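Local structure of acyl-CoA-binding domain-containing protein 1 (Oryza sativa Japonica Group, 5H3G) at residues 8-13 against 34-39; 46-51 against 55-60; 67-70 against 76-79. The protein binds medium- and long-chain acyl-CoA esters with high affinity and may play a role in phospholipid biosynthesis. All blocks are in the same frame, centred on the assembly; numbering follows the deposited sequence.

Contact 1 (8-13 against 34-39); sequences EDFEQY and GLYKQA
Phe10 and Tyr36 each carry CG anti to the backbone N (chi1 177° and -173°), and these settings bring their rings together between helix 4-17 and helix 26-41. The Phe10 ring reaches across with its far end. Phe10 CZ lies 3.7 Å from Tyr36 CD1. The neighbouring atom, Phe10 CE1, lies 3.7 Å from Ala39 CB, one helical turn on from Tyr36. The end of the phenylalanine ring rests against both the methyl group and the tyrosine ring.

The Phe10 and Tyr36 planes are only 21° apart, but the ring centroids are 5.7 Å apart. The rings are offset so far that little of one lies over the other, so this is not a full stack. The two side chains run roughly perpendicular to each other. All the contacts are apolar.

The helix backbones stay well separated, with Phe10 CA and Ala39 CA 9.0 Å apart, and the aromatic side chain spans much of the gap. The Phe10 ring also packs on Met75 and Tyr78 of helix 71-92. An alanine in place of Phe10 would probably leave Ala39 CB and one side of the Tyr36 ring without their partner and open a gap between the three helices. Phe10 and Ala39 are buried, whereas Tyr36 is exposed, and a bound glycerol lies near its side chain.

Tyr36 and Tyr78 probably contact acyl-CoA, as in related proteins. The arrangement is characteristic of the four-helix bundle of the acyl-CoA-binding protein family, in which antiparallel helices pack beside the probable ligand site.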
# COMPACT_ATOMS: atom_id res chain seq x y z
N GLU A 8 8.05 5.25 -12.60
CA GLU A 8 8.53 3.98 -13.13
C GLU A 8 8.77 2.98 -12.00
O GLU A 8 8.31 1.83 -12.07
CB GLU A 8 9.81 4.20 -13.94
CG GLU A 8 9.63 5.08 -15.17
CD GLU A 8 10.94 5.42 -15.87
OE1 GLU A 8 12.02 5.19 -15.29
OE2 GLU A 8 10.88 5.93 -17.01
N ASP A 9 9.49 3.42 -10.96
CA ASP A 9 9.71 2.58 -9.79
C ASP A 9 8.40 2.09 -9.20
O ASP A 9 8.29 0.93 -8.80
CB ASP A 9 10.48 3.36 -8.71
CG ASP A 9 11.95 3.52 -9.02
OD1 ASP A 9 12.45 2.88 -9.96
OD2 ASP A 9 12.60 4.29 -8.29
N PHE A 10 7.41 2.98 -9.12
CA PHE A 10 6.15 2.61 -8.48
C PHE A 10 5.45 1.51 -9.26
O PHE A 10 4.97 0.53 -8.68
CB PHE A 10 5.25 3.84 -8.37
CG PHE A 10 3.88 3.55 -7.79
CD1 PHE A 10 3.72 3.37 -6.43
CD2 PHE A 10 2.76 3.47 -8.61
CE1 PHE A 10 2.46 3.11 -5.89
CE2 PHE A 10 1.51 3.20 -8.08
CZ PHE A 10 1.35 3.03 -6.71
N GLU A 11 5.38 1.66 -10.58
CA GLU A 11 4.73 0.64 -11.39
C GLU A 11 5.51 -0.66 -11.32
O GLU A 11 4.91 -1.74 -11.26
CB GLU A 11 4.58 1.15 -12.82
CG GLU A 11 3.67 2.38 -12.87
CD GLU A 11 3.67 3.08 -14.21
OE1 GLU A 11 4.35 2.60 -15.14
OE2 GLU A 11 2.99 4.12 -14.33
N GLN A 12 6.83 -0.58 -11.27
CA GLN A 12 7.64 -1.80 -11.17
C GLN A 12 7.39 -2.51 -9.85
O GLN A 12 7.17 -3.73 -9.82
CB GLN A 12 9.12 -1.46 -11.35
CG GLN A 12 9.49 -1.05 -12.77
CD GLN A 12 10.93 -0.58 -12.90
OE1 GLN A 12 11.76 -0.86 -12.04
NE2 GLN A 12 11.22 0.14 -13.98
N TYR A 13 7.42 -1.77 -8.74
CA TYR A 13 7.25 -2.43 -7.45
C TYR A 13 5.81 -2.85 -7.22
O TYR A 13 5.57 -3.84 -6.52
CB TYR A 13 7.76 -1.53 -6.34
CG TYR A 13 9.26 -1.67 -6.24
CD1 TYR A 13 9.83 -2.83 -5.76
CD2 TYR A 13 10.09 -0.65 -6.67
CE1 TYR A 13 11.20 -2.98 -5.69
CE2 TYR A 13 11.46 -0.78 -6.60
CZ TYR A 13 12.01 -1.94 -6.11
OH TYR A 13 13.37 -2.09 -6.03
N GLY A 34 -3.37 0.82 1.85
CA GLY A 34 -3.59 2.24 2.11
C GLY A 34 -2.68 3.13 1.28
O GLY A 34 -3.12 4.14 0.72
N LEU A 35 -1.40 2.76 1.20
CA LEU A 35 -0.46 3.56 0.43
C LEU A 35 -0.75 3.47 -1.06
O LEU A 35 -0.59 4.46 -1.78
CB LEU A 35 0.97 3.12 0.71
CG LEU A 35 1.48 3.51 2.09
CD1 LEU A 35 2.77 2.76 2.38
CD2 LEU A 35 1.69 5.00 2.07
N TYR A 36 -1.18 2.30 -1.55
CA TYR A 36 -1.51 2.19 -2.96
C TYR A 36 -2.68 3.08 -3.32
O TYR A 36 -2.66 3.78 -4.34
CB TYR A 36 -1.81 0.74 -3.31
CG TYR A 36 -1.98 0.53 -4.80
CD1 TYR A 36 -0.89 0.32 -5.62
CD2 TYR A 36 -3.24 0.59 -5.39
CE1 TYR A 36 -1.04 0.13 -6.99
CE2 TYR A 36 -3.41 0.41 -6.75
CZ TYR A 36 -2.30 0.18 -7.56
OH TYR A 36 -2.46 -0.01 -8.91
N LYS A 37 -3.75 3.05 -2.51
CA LYS A 37 -4.86 3.97 -2.71
C LYS A 37 -4.38 5.42 -2.70
O LYS A 37 -4.69 6.20 -3.61
CB LYS A 37 -5.91 3.76 -1.63
CG LYS A 37 -6.57 2.38 -1.66
CD LYS A 37 -7.25 2.12 -3.00
CE LYS A 37 -8.32 3.15 -3.33
NZ LYS A 37 -9.18 2.65 -4.45
N GLN A 38 -3.66 5.80 -1.65
CA GLN A 38 -3.21 7.19 -1.53
C GLN A 38 -2.34 7.60 -2.72
O GLN A 38 -2.49 8.70 -3.25
CB GLN A 38 -2.44 7.36 -0.23
CG GLN A 38 -2.14 8.82 0.07
CD GLN A 38 -3.39 9.61 0.40
OE1 GLN A 38 -4.43 9.06 0.78
NE2 GLN A 38 -3.30 10.94 0.26
N ALA A 39 -1.45 6.70 -3.15
CA ALA A 39 -0.52 7.00 -4.24
C ALA A 39 -1.24 7.22 -5.57
O ALA A 39 -0.85 8.09 -6.35
CB ALA A 39 0.48 5.86 -4.38

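Contact 2 (46-51 against 55-60); sequences TARPGI and RDRAKW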
# COMPACT_ATOMS: atom_id res chain seq x y z
N THR A 46 -14.57 9.04 1.29
CA THR A 46 -15.78 8.44 1.82
C THR A 46 -15.74 8.50 3.34
O THR A 46 -14.71 8.77 3.95
CB THR A 46 -15.96 6.99 1.35
OG1 THR A 46 -14.73 6.27 1.50
CG2 THR A 46 -16.40 6.94 -0.09
N ALA A 47 -16.90 8.25 3.95
CA ALA A 47 -16.98 8.22 5.40
C ALA A 47 -16.58 6.84 5.91
O ALA A 47 -16.72 5.83 5.22
CB ALA A 47 -18.40 8.56 5.87
N ARG A 48 -16.07 6.82 7.14
CA ARG A 48 -15.58 5.58 7.72
C ARG A 48 -16.70 4.54 7.77
O ARG A 48 -17.80 4.85 8.24
CB ARG A 48 -15.06 5.84 9.13
CG ARG A 48 -14.40 4.63 9.75
CD ARG A 48 -14.00 4.91 11.17
NE ARG A 48 -13.05 3.93 11.67
CZ ARG A 48 -12.76 3.74 12.95
NH1 ARG A 48 -13.37 4.48 13.87
NH2 ARG A 48 -11.88 2.82 13.30
N PRO A 49 -16.46 3.33 7.28
CA PRO A 49 -17.51 2.30 7.35
C PRO A 49 -17.84 1.97 8.80
O PRO A 49 -16.97 1.90 9.66
CB PRO A 49 -16.88 1.10 6.63
CG PRO A 49 -15.75 1.67 5.82
CD PRO A 49 -15.25 2.84 6.61
N GLY A 50 -19.14 1.78 9.06
CA GLY A 50 -19.55 1.34 10.38
C GLY A 50 -18.98 -0.02 10.73
O GLY A 50 -18.55 -0.79 9.87
N ILE A 51 -18.99 -0.32 12.03
CA ILE A 51 -18.44 -1.59 12.52
C ILE A 51 -19.10 -2.77 11.83
O ILE A 51 -18.44 -3.75 11.48
CB ILE A 51 -18.61 -1.68 14.05
CG1 ILE A 51 -17.74 -0.63 14.75
CG2 ILE A 51 -18.21 -3.07 14.56
CD1 ILE A 51 -17.82 -0.70 16.24
N ARG A 55 -18.82 -2.81 3.88
CA ARG A 55 -17.55 -2.18 3.54
C ARG A 55 -16.49 -2.49 4.59
O ARG A 55 -16.75 -2.45 5.80
CB ARG A 55 -17.72 -0.66 3.42
CG ARG A 55 -18.56 -0.20 2.23
CD ARG A 55 -18.92 1.27 2.38
NE ARG A 55 -17.74 2.14 2.34
CZ ARG A 55 -17.60 3.23 3.08
NH1 ARG A 55 -18.55 3.58 3.94
NH2 ARG A 55 -16.51 3.98 2.99
N ASP A 56 -15.28 -2.77 4.12
CA ASP A 56 -14.17 -3.20 4.97
C ASP A 56 -13.62 -2.00 5.75
O ASP A 56 -12.96 -1.13 5.18
CB ASP A 56 -13.10 -3.82 4.07
CG ASP A 56 -11.95 -4.47 4.83
OD1 ASP A 56 -11.46 -3.92 5.82
OD2 ASP A 56 -11.51 -5.56 4.40
N ARG A 57 -13.89 -1.95 7.06
CA ARG A 57 -13.41 -0.82 7.87
C ARG A 57 -11.89 -0.82 7.96
O ARG A 57 -11.27 0.25 7.95
CB ARG A 57 -14.05 -0.84 9.27
CG ARG A 57 -13.41 0.13 10.27
CD ARG A 57 -14.12 0.15 11.64
NE ARG A 57 -15.22 1.10 11.67
CZ ARG A 57 -15.66 1.73 12.75
NH1 ARG A 57 -15.10 1.51 13.93
NH2 ARG A 57 -16.66 2.59 12.66
N ALA A 58 -11.26 -1.99 8.07
CA ALA A 58 -9.81 -2.04 8.20
C ALA A 58 -9.11 -1.43 6.99
O ALA A 58 -8.14 -0.69 7.15
CB ALA A 58 -9.35 -3.49 8.41
N LYS A 59 -9.58 -1.75 5.78
CA LYS A 59 -9.00 -1.15 4.58
C LYS A 59 -9.21 0.36 4.56
O LYS A 59 -8.28 1.12 4.28
CB LYS A 59 -9.61 -1.78 3.32
CG LYS A 59 -9.07 -3.15 2.99
CD LYS A 59 -9.69 -3.72 1.71
CE LYS A 59 -8.89 -4.91 1.20
NZ LYS A 59 -9.51 -5.55 0.00
N TRP A 60 -10.43 0.81 4.85
CA TRP A 60 -10.68 2.25 4.86
C TRP A 60 -9.78 2.95 5.88
O TRP A 60 -9.18 3.99 5.59
CB TRP A 60 -12.15 2.51 5.16
CG TRP A 60 -12.57 3.94 5.03
CD1 TRP A 60 -13.22 4.50 3.97
CD2 TRP A 60 -12.39 4.99 5.99
NE1 TRP A 60 -13.45 5.84 4.20
CE2 TRP A 60 -12.95 6.16 5.44
CE3 TRP A 60 -11.81 5.06 7.26
CZ2 TRP A 60 -12.95 7.38 6.11
CZ3 TRP A 60 -11.82 6.27 7.93
CH2 TRP A 60 -12.38 7.42 7.35
O HOH W 1 -18.33 4.66 11.16
O HOH W 2 -16.92 -2.71 8.54
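Pro49 O and Ala47 O are each gripped by two nitrogens of one arginine. Arg57 comes side-on to Pro49 O, with NE at 2.8 Å and NH2 at 3.1 Å. Arg55 comes end-on to Ala47 O, with NH2 at 2.9 Å and NH1 at 3.2 Å. Each carbonyl oxygen lies close to the plane of the guanidinium that holds it.

Trp60 NE1 divides its proton weakly between Thr46 O and Thr46 OG1 (3.0 Å to OG1). Over one face of the indole lie Arg48 CA, 3.4 Å from the centroid of the six-membered ring, and Pro49 CD above the five-membered ring. Pro49 CG covers a face of the Arg55 guanidinium.

The guanidinium of Arg48 lies flat on that of Arg57, planes 8° apart. Arg48 NE forms a salt bridge with Asp61. Ile51 CG1 covers the opposite face of Arg57. A water donates to Arg48 O and accepts weakly from Arg57 NH2. A second water sits within hydrogen-bonding distance of Gly50 O and Arg55 O.

Lys59 N bonds to OD1 of Asp56 (2.9 Å), the N-cap of helix 57-64. The arrangement is that of a loop folded back onto a capped helix start. Lys59 probably binds acyl-CoA, as in relatives.

Contact 3 (67-70 against 76-79); sequences EGKS and SDYI
The carboxylate of Asp77 meets Lys69 through OD2, and the ammonium group is not over a carboxylate face. Lys69 NZ is tilted from the carboxylate plane and lies beyond the end of the CG-OD2 bond. Asp77 CB, behind the flat group, packs against Leu35 of helix 26-41.

The contact belongs to the four-helix bundle of the acyl-CoA-binding protein family. It joins the loop after helix 57-64 to helix 71-92, the last helix of the chain. Ser70 is the N-cap of that helix, and its OG accepts from Glu73 N. Lys69 stands just before this cap, and Asp77 is about two turns further along.

The two side chains form a salt bridge at the surface. The backbones remain apart, with Lys69 CA and Asp77 CA separated by 9.5 Å, so the long lysine chain makes the connection. Lys69 O takes a bond from Gln38 NE2, which ties the loop to helix 26-41.

The chain bends at its last torsion (chi4 -74°), which turns NZ aside from the shortest line to the acid, and the bond stays long and weak. Asp77 OD2 lies alongside the end of the chain, with Lys69 CD, CE and NZ at 3.4, 3.3 and 3.3 Å.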
# COMPACT_ATOMS: atom_id res chain seq x y z
N GLU A 67 -3.76 9.85 4.82
CA GLU A 67 -4.33 11.05 4.24
C GLU A 67 -3.34 12.22 4.31
O GLU A 67 -2.60 12.36 5.29
CB GLU A 67 -5.62 11.42 4.97
CG GLU A 67 -6.41 12.53 4.27
CD GLU A 67 -7.84 12.65 4.77
OE1 GLU A 67 -8.10 12.30 5.93
OE2 GLU A 67 -8.70 13.10 3.99
N GLY A 68 -3.33 13.03 3.25
CA GLY A 68 -2.46 14.19 3.17
C GLY A 68 -1.16 13.99 2.43
O GLY A 68 -0.43 14.97 2.21
N LYS A 69 -0.82 12.76 2.02
CA LYS A 69 0.45 12.55 1.34
C LYS A 69 0.30 12.85 -0.15
O LYS A 69 -0.66 12.42 -0.79
CB LYS A 69 0.95 11.12 1.54
CG LYS A 69 1.20 10.70 2.99
CD LYS A 69 1.87 9.32 3.01
CE LYS A 69 2.19 8.85 4.42
NZ LYS A 69 3.34 9.57 5.03
N SER A 70 1.27 13.57 -0.72
CA SER A 70 1.28 13.76 -2.16
C SER A 70 1.43 12.42 -2.89
O SER A 70 1.80 11.39 -2.32
CB SER A 70 2.43 14.68 -2.56
OG SER A 70 3.67 14.05 -2.32
N SER A 76 6.35 6.94 -2.94
CA SER A 76 7.60 6.75 -2.21
C SER A 76 7.45 5.72 -1.10
O SER A 76 8.22 4.75 -1.01
CB SER A 76 8.02 8.10 -1.60
OG SER A 76 8.03 9.10 -2.58
N ASP A 77 6.49 5.94 -0.21
CA ASP A 77 6.32 5.05 0.92
C ASP A 77 5.94 3.66 0.47
O ASP A 77 6.47 2.67 0.98
CB ASP A 77 5.26 5.59 1.87
CG ASP A 77 5.70 6.85 2.54
OD1 ASP A 77 6.91 6.97 2.78
OD2 ASP A 77 4.83 7.70 2.79
N TYR A 78 5.01 3.57 -0.49
CA TYR A 78 4.60 2.26 -1.01
C TYR A 78 5.82 1.48 -1.47
O TYR A 78 6.00 0.30 -1.11
CB TYR A 78 3.59 2.45 -2.15
CG TYR A 78 3.22 1.13 -2.81
CD1 TYR A 78 2.20 0.35 -2.29
CD2 TYR A 78 3.93 0.65 -3.90
CE1 TYR A 78 1.86 -0.88 -2.88
CE2 TYR A 78 3.61 -0.57 -4.49
CZ TYR A 78 2.59 -1.33 -3.96
OH TYR A 78 2.28 -2.56 -4.53
N ILE A 79 6.69 2.13 -2.25
CA ILE A 79 7.89 1.48 -2.75
C ILE A 79 8.76 0.99 -1.60
O ILE A 79 9.25 -0.14 -1.61
CB ILE A 79 8.66 2.42 -3.69
CG1 ILE A 79 7.89 2.59 -5.00
CG2 ILE A 79 10.05 1.87 -3.98
CD1 ILE A 79 8.29 3.84 -5.77

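The chain starts with helix 4-17, turns through a loop and returns along helix 26-41. Contact 1 closes this first hairpin of helices. The loop that follows folds back on the start of helix 57-64, and contact 2 closes that short turn. After helix 57-64, contact 3 joins the next loop to helix 71-92. The three contacts follow one another in series, and none nests in or crosses another. Contacts 1 and 3 touch, through Gln38 with Lys69, Leu35 with Asp77 and Phe10 with Tyr78 and Ile79, so helix 71-92 is tied to helix 4-17 and helix 26-41. Contact 2 stands apart, with its centre about 20 Å from that of contact 3.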